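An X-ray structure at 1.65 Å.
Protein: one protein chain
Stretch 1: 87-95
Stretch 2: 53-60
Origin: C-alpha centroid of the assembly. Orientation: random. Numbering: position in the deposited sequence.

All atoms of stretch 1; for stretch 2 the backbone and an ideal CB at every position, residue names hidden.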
# COMPACT_ATOMS: atom_id res chain seq x y z
N LEU A 87 -0.54 1.92 -0.64
CA LEU A 87 -0.01 1.27 0.55
C LEU A 87 1.41 1.75 0.71
O LEU A 87 2.12 1.82 -0.28
CB LEU A 87 -0.01 -0.25 0.35
CG LEU A 87 -1.38 -0.82 0.04
CD1 LEU A 87 -1.28 -2.31 -0.27
CD2 LEU A 87 -2.37 -0.56 1.19
N TRP A 88 1.81 2.03 1.94
CA TRP A 88 3.05 2.70 2.21
C TRP A 88 3.92 1.95 3.19
O TRP A 88 3.43 1.38 4.17
CB TRP A 88 2.75 4.08 2.82
CG TRP A 88 1.93 4.95 1.95
CD1 TRP A 88 0.59 5.19 2.06
CD2 TRP A 88 2.39 5.69 0.82
NE1 TRP A 88 0.17 6.04 1.05
CE2 TRP A 88 1.26 6.40 0.30
CE3 TRP A 88 3.65 5.86 0.20
CZ2 TRP A 88 1.35 7.23 -0.82
CZ3 TRP A 88 3.74 6.73 -0.91
CH2 TRP A 88 2.61 7.41 -1.40
N TYR A 89 5.22 2.00 2.93
CA TYR A 89 6.23 1.68 3.93
C TYR A 89 7.26 2.80 3.83
O TYR A 89 8.13 2.80 2.95
CB TYR A 89 6.82 0.29 3.65
CG TYR A 89 7.95 -0.07 4.57
CD1 TYR A 89 7.70 -0.48 5.88
CD2 TYR A 89 9.28 -0.01 4.14
CE1 TYR A 89 8.74 -0.81 6.75
CE2 TYR A 89 10.35 -0.35 5.00
CZ TYR A 89 10.06 -0.77 6.30
OH TYR A 89 11.10 -1.10 7.15
N THR A 90 7.10 3.80 4.69
CA THR A 90 7.80 5.07 4.49
C THR A 90 8.39 5.67 5.75
O THR A 90 7.95 5.40 6.87
CB THR A 90 6.88 6.14 3.82
OG1 THR A 90 5.70 6.35 4.62
CG2 THR A 90 6.49 5.74 2.40
N ARG A 91 9.36 6.55 5.54
CA ARG A 91 10.02 7.25 6.64
C ARG A 91 9.04 8.08 7.45
O ARG A 91 9.09 8.09 8.69
CB ARG A 91 11.09 8.17 6.07
CG ARG A 91 12.00 8.74 7.15
CD ARG A 91 12.87 9.83 6.54
NE ARG A 91 12.09 11.02 6.22
CZ ARG A 91 12.57 12.11 5.62
NH1 ARG A 91 13.85 12.16 5.22
NH2 ARG A 91 11.76 13.14 5.41
N ASP A 92 8.18 8.81 6.73
CA ASP A 92 7.26 9.75 7.34
C ASP A 92 5.86 9.15 7.37
O ASP A 92 5.54 8.22 6.60
CB ASP A 92 7.27 11.08 6.56
CG ASP A 92 8.64 11.77 6.61
OD1 ASP A 92 9.44 11.47 7.51
OD2 ASP A 92 8.92 12.60 5.73
N ARG A 93 5.04 9.66 8.28
CA ARG A 93 3.68 9.21 8.42
C ARG A 93 2.80 10.45 8.59
O ARG A 93 3.30 11.54 8.90
CB ARG A 93 3.55 8.33 9.66
CG ARG A 93 3.96 9.03 10.92
CD ARG A 93 4.25 8.08 12.09
NE ARG A 93 3.13 7.19 12.39
CZ ARG A 93 2.07 7.55 13.11
NH1 ARG A 93 1.99 8.78 13.60
NH2 ARG A 93 1.09 6.69 13.34
N LEU A 94 1.51 10.25 8.35
CA LEU A 94 0.43 11.21 8.62
C LEU A 94 0.30 12.42 7.68
O LEU A 94 -0.70 13.16 7.78
CB LEU A 94 0.40 11.62 10.11
CG LEU A 94 -0.25 10.61 11.07
CD1 LEU A 94 0.09 10.93 12.53
CD2 LEU A 94 -1.77 10.51 10.86
N VAL A 95 1.24 12.59 6.75
CA VAL A 95 1.28 13.82 5.94
C VAL A 95 0.41 13.62 4.72
O VAL A 95 0.69 12.73 3.90
CB VAL A 95 2.72 14.25 5.52
CG1 VAL A 95 2.70 15.66 4.93
CG2 VAL A 95 3.71 14.16 6.68
N UNK A 53 -4.46 6.02 6.99
CA UNK A 53 -4.25 5.39 8.30
C UNK A 53 -2.74 5.12 8.41
O UNK A 53 -2.07 4.81 7.41
CB UNK A 53 -5.07 4.11 8.46
N UNK A 54 -2.20 5.32 9.60
CA UNK A 54 -0.77 5.19 9.82
C UNK A 54 -0.52 4.41 11.09
O UNK A 54 -1.06 4.72 12.14
CB UNK A 54 -0.10 6.56 9.89
N UNK A 55 0.31 3.37 10.98
CA UNK A 55 0.64 2.50 12.14
C UNK A 55 1.45 3.30 13.13
O UNK A 55 2.28 4.13 12.74
CB UNK A 55 1.41 1.25 11.71
N UNK A 56 1.20 3.10 14.43
CA UNK A 56 1.90 3.85 15.49
C UNK A 56 3.40 3.58 15.57
O UNK A 56 4.19 4.50 15.76
CB UNK A 56 1.27 3.52 16.85
N UNK A 57 3.78 2.31 15.49
CA UNK A 57 5.15 1.91 15.75
C UNK A 57 5.91 1.65 14.46
O UNK A 57 5.39 0.95 13.59
CB UNK A 57 5.18 0.66 16.64
N UNK A 58 7.16 2.15 14.37
CA UNK A 58 7.99 1.79 13.21
C UNK A 58 8.20 0.28 13.16
O UNK A 58 8.26 -0.37 14.22
CB UNK A 58 9.34 2.51 13.26
N UNK A 59 8.32 -0.26 11.95
CA UNK A 59 8.59 -1.68 11.76
C UNK A 59 10.09 -1.94 11.65
O UNK A 59 10.75 -1.40 10.75
CB UNK A 59 7.87 -2.20 10.51
N UNK A 60 10.62 -2.79 12.54
CA UNK A 60 12.05 -3.13 12.50
C UNK A 60 12.31 -4.54 11.98
O UNK A 60 13.45 -5.03 12.05
CB UNK A 60 12.66 -2.99 13.90

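Position 53 lies in a strand, with phi/psi of -135/142°, and its CA-to-CB bond points away from stretch 1, which has no atom within 5.5 Å of the ideal CB. Stretch 1 therefore sets no preference beyond the beta-branched or extended residues that strands favor. The residue is Ile53, chi1 p.

Position 54 is the reverse case. Its CA-to-CB bond points toward stretch 1, and the ideal CB sits 3.7 Å from Arg93 NH2 and 4.2 Å from Leu94 CG. Beyond it the backbone of Arg93 and Leu94 forms one wall, and Trp88 and Thr90 lie further in. A long apolar side chain would suit this space, and a broad flat one could use the wall best. The residue is Trp54, chi1 m. One face of its ring carries Arg93 CA and Leu94 N, Arg93 CA making a CH-pi contact 3.8 Å from the Trp54 six-membered ring centroid. Its far end reaches Trp88, with Trp54 CH2 3.5 Å from Trp88 CB; the two indoles are near parallel but slid apart and barely overlap. Trp54 CH2 also approaches Thr90 OG1 at 3.3 Å, a hydroxyl already engaged by Asp92 O (OG1 to O, 2.7 Å). At the other end, Trp54 NE1 donates to a water at 2.9 Å, which in turn donates to Val95 O at 3.0 Å.

At position 55 CB points away, and the contribution is made by the backbone, which any residue could supply. The residue is Asn55: its O accepts two weak hydrogen bonds, from Arg93 NH2 at 2.9 Å and Arg93 NE at 3.2 Å, near the guanidinium plane, while its side chain bonds elsewhere in the structure.

Position 56 also points away, but its ideal CB is 4.7 Å from Arg93 NH2, so a polar or aromatic group could lie beside the cation. The residue is His56; its CD2 comes within 4.1 Å of Arg93 NH2, and its O lies over the guanidinium face opposite Trp54 CB.

Positions 57 and 58 have no atom of stretch 1 within 5.5 Å of CB and are little constrained by it; phi of -60° at 58 is compatible with proline. They are Gln57 and Pro58.

Position 59 points toward stretch 1, its ideal CB 4.1 Å from Tyr89 CE1. A compact, fairly apolar side chain would suit the ring edge. It is Cys59, whose CB packs 4.0 Å from Tyr89 CE1.

Position 60 points away, leaving the choice open; it is Phe60.

Stretch 2, residues 53-60: IWNHQPCF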
# COMPACT_ATOMS: atom_id res chain seq x y z
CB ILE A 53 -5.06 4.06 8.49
CG1 ILE A 53 -4.77 3.03 7.39
CG2 ILE A 53 -6.56 4.34 8.56
CD1 ILE A 53 -5.38 1.66 7.68
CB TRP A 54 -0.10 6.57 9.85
CG TRP A 54 -0.04 7.15 8.46
CD1 TRP A 54 -0.91 8.05 7.89
CD2 TRP A 54 0.93 6.83 7.45
NE1 TRP A 54 -0.52 8.33 6.58
CE2 TRP A 54 0.60 7.58 6.29
CE3 TRP A 54 2.05 5.98 7.42
CZ2 TRP A 54 1.35 7.51 5.11
CZ3 TRP A 54 2.81 5.90 6.24
CH2 TRP A 54 2.44 6.66 5.09
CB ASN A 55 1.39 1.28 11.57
CG ASN A 55 1.55 0.11 12.53
OD1 ASN A 55 2.56 -0.59 12.44
ND2 ASN A 55 0.54 -0.19 13.36
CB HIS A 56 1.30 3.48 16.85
CG HIS A 56 0.06 4.25 17.19
ND1 HIS A 56 -0.31 4.51 18.49
CD2 HIS A 56 -0.89 4.81 16.41
CE1 HIS A 56 -1.43 5.20 18.50
NE2 HIS A 56 -1.81 5.39 17.25
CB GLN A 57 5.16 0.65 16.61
CG GLN A 57 4.63 0.86 18.04
CD GLN A 57 5.34 2.00 18.75
OE1 GLN A 57 6.55 1.92 19.01
NE2 GLN A 57 4.61 3.07 19.06
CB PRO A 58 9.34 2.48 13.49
CG PRO A 58 9.09 3.47 14.58
CD PRO A 58 7.86 3.02 15.32
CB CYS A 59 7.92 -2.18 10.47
SG CYS A 59 8.17 -3.96 10.21
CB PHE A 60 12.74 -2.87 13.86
CG PHE A 60 12.80 -1.42 14.22
CD1 PHE A 60 11.79 -0.83 14.99
CD2 PHE A 60 13.86 -0.63 13.79
CE1 PHE A 60 11.83 0.50 15.33
CE2 PHE A 60 13.91 0.75 14.13
CZ PHE A 60 12.89 1.30 14.91
O HOH W 1 -1.07 10.37 4.57
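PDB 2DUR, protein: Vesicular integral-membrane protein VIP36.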